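Local atomic coordinates of metallo-beta-lactamase FIM-1 (Pseudomonas aeruginosa, PDB entry 6V3Q), a protein that probably hydrolyses beta-lactam antibiotics to substituted beta-amino acids, as a zinc-dependent class B beta-lactamase of the bacterial periplasm. Residues V10-I15 with I63-D68; Q200-S205 with E213-T218. One frame throughout, in Å; residues are numbered along the deposited sequence.

How the interactions relate
Both contacts lay a helix against a strand at the border of its own sheet, one in each half of the metallo-beta-lactamase fold. Interaction 1 joins strand 11-16 of the seven-stranded sheet to helix 56-68; interaction 2 joins strand 201-203 of the five-stranded sheet to helix 213-226. Their centres lie about 23 Å apart, yet the two strand segments meet loosely, with Ile-15 O 4.3 Å from Gln-201 NE2, a packing contact. Interaction 1 is remote from the metal. Interaction 2 is nearer: the side chain of Pro-204 is about 11 Å from those of His-81 and His-145 and about 12 Å from the bound zinc.

Interaction 1: residues V10-I15 with I63-D68; sequences VTFTAI and IEWSKD
Phe-12 and Trp-65 stack face to face, and this pair is the entire contact. Just before the strand, Val-10 N bonds Gln-61 OE1 and the valine side chain rests on Ile-62, both in the helix that carries Trp-65. Next, Phe-12 lays its ring over the five-membered ring of Trp-65, with centroids 3.6 Å apart and planes only 6° from parallel. The closest atoms are Phe-12 CE2 and Trp-65 CG, at 3.4 Å. The side chains run past each other in opposite directions: Phe-12 CZ comes to 3.5 Å from Trp-65 CB, while Phe-12 CB stands off-centre above the six-membered ring, a CH-pi contact. Trp-65 swings its CG away from the backbone N (chi1 171°), which carries the indole out from the helix and across the face of the phenyl ring. In the layered alpha-beta/beta-alpha sandwich of this family, helix 56-68 here packs on the border strand of the seven-stranded sheet, where Ile-40, on strand 33-43, touches both aromatics. Past the stack, Thr-13 turns away from the helix, pairs through its backbone with Met-21 and packs on Ala-3 of the second subunit.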
# COMPACT_ATOMS: atom_id res chain seq x y z
N VAL A 10 -0.81 2.48 -15.49
CA VAL A 10 0.53 1.92 -15.43
C VAL A 10 1.54 2.96 -15.90
O VAL A 10 1.33 3.63 -16.92
CB VAL A 10 0.61 0.64 -16.28
CG1 VAL A 10 2.00 0.02 -16.20
CG2 VAL A 10 -0.45 -0.36 -15.84
N THR A 11 2.62 3.11 -15.15
CA THR A 11 3.67 4.06 -15.48
C THR A 11 4.82 3.37 -16.19
O THR A 11 5.15 2.22 -15.90
CB THR A 11 4.19 4.78 -14.23
OG1 THR A 11 4.70 3.81 -13.30
CG2 THR A 11 3.09 5.58 -13.56
N PHE A 12 5.43 4.08 -17.14
CA PHE A 12 6.55 3.58 -17.91
C PHE A 12 7.72 4.54 -17.77
O PHE A 12 7.56 5.75 -18.00
CB PHE A 12 6.18 3.41 -19.39
CG PHE A 12 4.95 2.58 -19.62
CD1 PHE A 12 5.04 1.20 -19.75
CD2 PHE A 12 3.70 3.18 -19.70
CE1 PHE A 12 3.91 0.44 -19.96
CE2 PHE A 12 2.57 2.42 -19.90
CZ PHE A 12 2.67 1.05 -20.03
N THR A 13 8.88 4.02 -17.38
CA THR A 13 10.07 4.83 -17.18
C THR A 13 11.23 4.26 -17.97
O THR A 13 11.44 3.04 -17.98
CB THR A 13 10.46 4.91 -15.69
OG1 THR A 13 10.75 3.59 -15.21
CG2 THR A 13 9.33 5.50 -14.87
N ALA A 14 11.98 5.14 -18.64
CA ALA A 14 13.15 4.71 -19.38
C ALA A 14 14.29 4.38 -18.42
O ALA A 14 14.64 5.19 -17.57
CB ALA A 14 13.58 5.79 -20.37
N ILE A 15 14.84 3.18 -18.56
CA ILE A 15 15.92 2.71 -17.70
C ILE A 15 17.25 3.00 -18.38
O ILE A 15 18.11 3.70 -17.83
CB ILE A 15 15.77 1.21 -17.39
CG1 ILE A 15 14.51 0.97 -16.55
CG2 ILE A 15 17.00 0.68 -16.68
CD1 ILE A 15 14.55 1.64 -15.19
N ILE A 63 0.35 -3.50 -23.36
CA ILE A 63 0.27 -3.87 -24.77
C ILE A 63 -0.04 -2.64 -25.62
O ILE A 63 0.61 -2.39 -26.64
CB ILE A 63 -0.79 -4.97 -24.97
CG1 ILE A 63 -0.35 -6.27 -24.31
CG2 ILE A 63 -1.08 -5.17 -26.45
CD1 ILE A 63 -1.45 -7.31 -24.25
N GLU A 64 -1.03 -1.86 -25.20
CA GLU A 64 -1.44 -0.70 -25.98
C GLU A 64 -0.35 0.36 -26.01
O GLU A 64 -0.12 1.00 -27.04
CB GLU A 64 -2.74 -0.13 -25.42
CG GLU A 64 -3.79 0.23 -26.46
CD GLU A 64 -4.30 -0.97 -27.24
OE1 GLU A 64 -5.00 -0.77 -28.26
OE2 GLU A 64 -4.03 -2.13 -26.84
N TRP A 65 0.34 0.56 -24.88
CA TRP A 65 1.43 1.53 -24.83
C TRP A 65 2.57 1.12 -25.76
O TRP A 65 3.20 1.97 -26.40
CB TRP A 65 1.93 1.68 -23.40
CG TRP A 65 3.18 2.50 -23.27
CD1 TRP A 65 3.27 3.85 -23.09
CD2 TRP A 65 4.53 2.01 -23.31
NE1 TRP A 65 4.58 4.23 -23.01
CE2 TRP A 65 5.38 3.12 -23.15
CE3 TRP A 65 5.10 0.74 -23.47
CZ2 TRP A 65 6.77 3.01 -23.14
CZ3 TRP A 65 6.48 0.63 -23.47
CH2 TRP A 65 7.29 1.76 -23.30
N SER A 66 2.86 -0.19 -25.84
CA SER A 66 3.93 -0.66 -26.70
C SER A 66 3.61 -0.45 -28.17
O SER A 66 4.52 -0.31 -29.00
CB SER A 66 4.22 -2.13 -26.44
OG SER A 66 3.24 -2.95 -27.05
N LYS A 67 2.32 -0.42 -28.52
CA LYS A 67 1.91 -0.22 -29.91
C LYS A 67 1.73 1.26 -30.25
O LYS A 67 2.15 1.70 -31.32
CB LYS A 67 0.61 -0.97 -30.19
CG LYS A 67 0.73 -2.49 -30.20
CD LYS A 67 -0.37 -3.12 -31.05
CE LYS A 67 -1.76 -2.83 -30.52
NZ LYS A 67 -2.25 -3.88 -29.59
N ASP A 68 1.11 2.03 -29.36
CA ASP A 68 0.74 3.41 -29.66
C ASP A 68 1.86 4.40 -29.38
O ASP A 68 2.08 5.33 -30.17
CB ASP A 68 -0.51 3.81 -28.88
CG ASP A 68 -1.73 3.00 -29.27
OD1 ASP A 68 -1.75 2.47 -30.40
OD2 ASP A 68 -2.66 2.88 -28.45

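Interaction 2: residues Q200-S205 with E213-T218; sequences QQIIPS and ELFELT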
# COMPACT_ATOMS: atom_id res chain seq x y z
N GLN A 200 25.62 -3.42 -12.91
CA GLN A 200 25.57 -2.45 -11.82
C GLN A 200 24.15 -1.96 -11.54
O GLN A 200 23.92 -1.37 -10.48
CB GLN A 200 26.47 -1.25 -12.14
CG GLN A 200 27.95 -1.58 -12.19
CD GLN A 200 28.44 -2.26 -10.93
OE1 GLN A 200 28.17 -1.80 -9.82
NE2 GLN A 200 29.15 -3.37 -11.09
N GLN A 201 23.21 -2.19 -12.45
CA GLN A 201 21.82 -1.76 -12.29
C GLN A 201 20.97 -2.98 -11.99
O GLN A 201 20.76 -3.83 -12.86
CB GLN A 201 21.34 -1.02 -13.54
CG GLN A 201 22.06 0.29 -13.79
CD GLN A 201 21.72 0.91 -15.13
OE1 GLN A 201 22.15 0.42 -16.18
NE2 GLN A 201 20.94 1.98 -15.11
N ILE A 202 20.47 -3.06 -10.75
CA ILE A 202 19.71 -4.20 -10.26
C ILE A 202 18.28 -3.75 -10.00
O ILE A 202 18.06 -2.78 -9.26
CB ILE A 202 20.34 -4.80 -8.99
CG1 ILE A 202 21.84 -5.03 -9.21
CG2 ILE A 202 19.65 -6.09 -8.61
CD1 ILE A 202 22.15 -5.96 -10.36
N ILE A 203 17.32 -4.44 -10.59
CA ILE A 203 15.91 -4.06 -10.53
C ILE A 203 15.17 -5.12 -9.72
O ILE A 203 15.04 -6.27 -10.17
CB ILE A 203 15.31 -3.90 -11.93
CG1 ILE A 203 16.09 -2.86 -12.73
CG2 ILE A 203 13.84 -3.52 -11.83
CD1 ILE A 203 15.58 -2.67 -14.15
N PRO A 204 14.65 -4.79 -8.54
CA PRO A 204 13.77 -5.71 -7.82
C PRO A 204 12.34 -5.56 -8.31
O PRO A 204 12.03 -4.74 -9.18
CB PRO A 204 13.92 -5.26 -6.36
CG PRO A 204 14.14 -3.78 -6.48
CD PRO A 204 14.91 -3.57 -7.77
N SER A 205 11.44 -6.37 -7.75
CA SER A 205 10.05 -6.31 -8.16
C SER A 205 9.33 -5.10 -7.57
O SER A 205 8.39 -4.59 -8.19
CB SER A 205 9.32 -7.59 -7.75
OG SER A 205 9.53 -8.60 -8.71
N GLU A 213 24.23 -3.54 -4.09
CA GLU A 213 23.96 -3.66 -2.66
C GLU A 213 22.66 -4.41 -2.39
O GLU A 213 22.49 -4.95 -1.29
CB GLU A 213 23.92 -2.28 -2.00
CG GLU A 213 22.75 -1.40 -2.44
CD GLU A 213 22.99 -0.74 -3.78
OE1 GLU A 213 24.09 -0.91 -4.35
OE2 GLU A 213 22.08 -0.04 -4.26
N LEU A 214 21.75 -4.44 -3.36
CA LEU A 214 20.55 -5.27 -3.24
C LEU A 214 20.90 -6.74 -3.11
O LEU A 214 20.18 -7.49 -2.44
CB LEU A 214 19.63 -5.04 -4.44
CG LEU A 214 18.90 -3.70 -4.51
CD1 LEU A 214 17.78 -3.74 -5.54
CD2 LEU A 214 18.36 -3.32 -3.14
N PHE A 215 21.99 -7.17 -3.74
CA PHE A 215 22.47 -8.54 -3.55
C PHE A 215 22.90 -8.77 -2.10
O PHE A 215 22.52 -9.77 -1.48
CB PHE A 215 23.62 -8.83 -4.51
CG PHE A 215 23.20 -8.99 -5.94
CD1 PHE A 215 24.00 -8.52 -6.97
CD2 PHE A 215 22.00 -9.62 -6.26
CE1 PHE A 215 23.61 -8.67 -8.29
CE2 PHE A 215 21.61 -9.77 -7.58
CZ PHE A 215 22.42 -9.29 -8.59
N GLU A 216 23.71 -7.86 -1.57
CA GLU A 216 24.14 -7.97 -0.18
C GLU A 216 22.94 -7.98 0.77
O GLU A 216 22.87 -8.80 1.69
CB GLU A 216 25.08 -6.82 0.18
CG GLU A 216 25.39 -6.72 1.66
CD GLU A 216 26.18 -5.48 2.01
OE1 GLU A 216 26.24 -5.13 3.21
OE2 GLU A 216 26.73 -4.84 1.09
N LEU A 217 21.98 -7.08 0.54
CA LEU A 217 20.83 -6.98 1.43
C LEU A 217 20.04 -8.28 1.45
O LEU A 217 19.70 -8.80 2.53
CB LEU A 217 19.94 -5.82 0.99
CG LEU A 217 18.61 -5.66 1.73
CD1 LEU A 217 18.87 -5.58 3.23
CD2 LEU A 217 17.84 -4.44 1.25
N THR A 218 19.73 -8.84 0.27
CA THR A 218 18.92 -10.05 0.21
C THR A 218 19.69 -11.25 0.75
O THR A 218 19.11 -12.10 1.43
CB THR A 218 18.46 -10.31 -1.22
OG1 THR A 218 17.89 -9.12 -1.77
CG2 THR A 218 17.42 -11.42 -1.25
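Leu-214 pushes one methyl, CD1, against the flank of the Pro-204 ring, while Ile-202 offers its own CD1 to the ring of Phe-215. This is a strand-loop-helix connection at one border of the alpha-beta/beta-alpha sandwich: strand 201-203, outermost in the five-stranded sheet, runs out through a short irregular loop, and helix 213-226 comes back over the face to which Ile-202 points. Residues 200-205 offer two bumps, Ile-202 in the strand and Pro-204 just past its end, with Ile-203 between them facing away. Leu-214 sets its CD1 over the hollow between them, closer to the proline. This CD1 is 3.6 Å from Pro-204 CD and 3.8 Å from Pro-204 CG, so it covers the CG-CD side of the proline, the two side chains crossing at about a right angle. The same CD1 lies 3.9 Å from Ile-202 O and, more loosely, 4.3 Å from Ile-202 CG2. Ile-202 thus has a branch for each partner: chi1 of -50° leaves CG1 beside the backbone N and carries CD1 to Phe-215, 3.7 Å from its CE1 and 3.8 Å from its CZ. That methyl approaches the ring obliquely. Ile-166 touches both Leu-214 and Phe-215. Just beyond Pro-204, Ser-205 OG bonds Lys-86 NZ and the cysteinesulfonic acid at position 164, so the packed segment leads into the metal site. One turn further along the helix, Thr-218 folds its hydroxyl back on the backbone of Leu-214 and also bonds Arg-167 N. Leu-214 O is therefore gripped twice, from opposite faces of its carbonyl plane: by Thr-218 N in the ordinary helical bond, and by Thr-218 OG1 at 2.9 Å, with a C=O...donor angle of 158°.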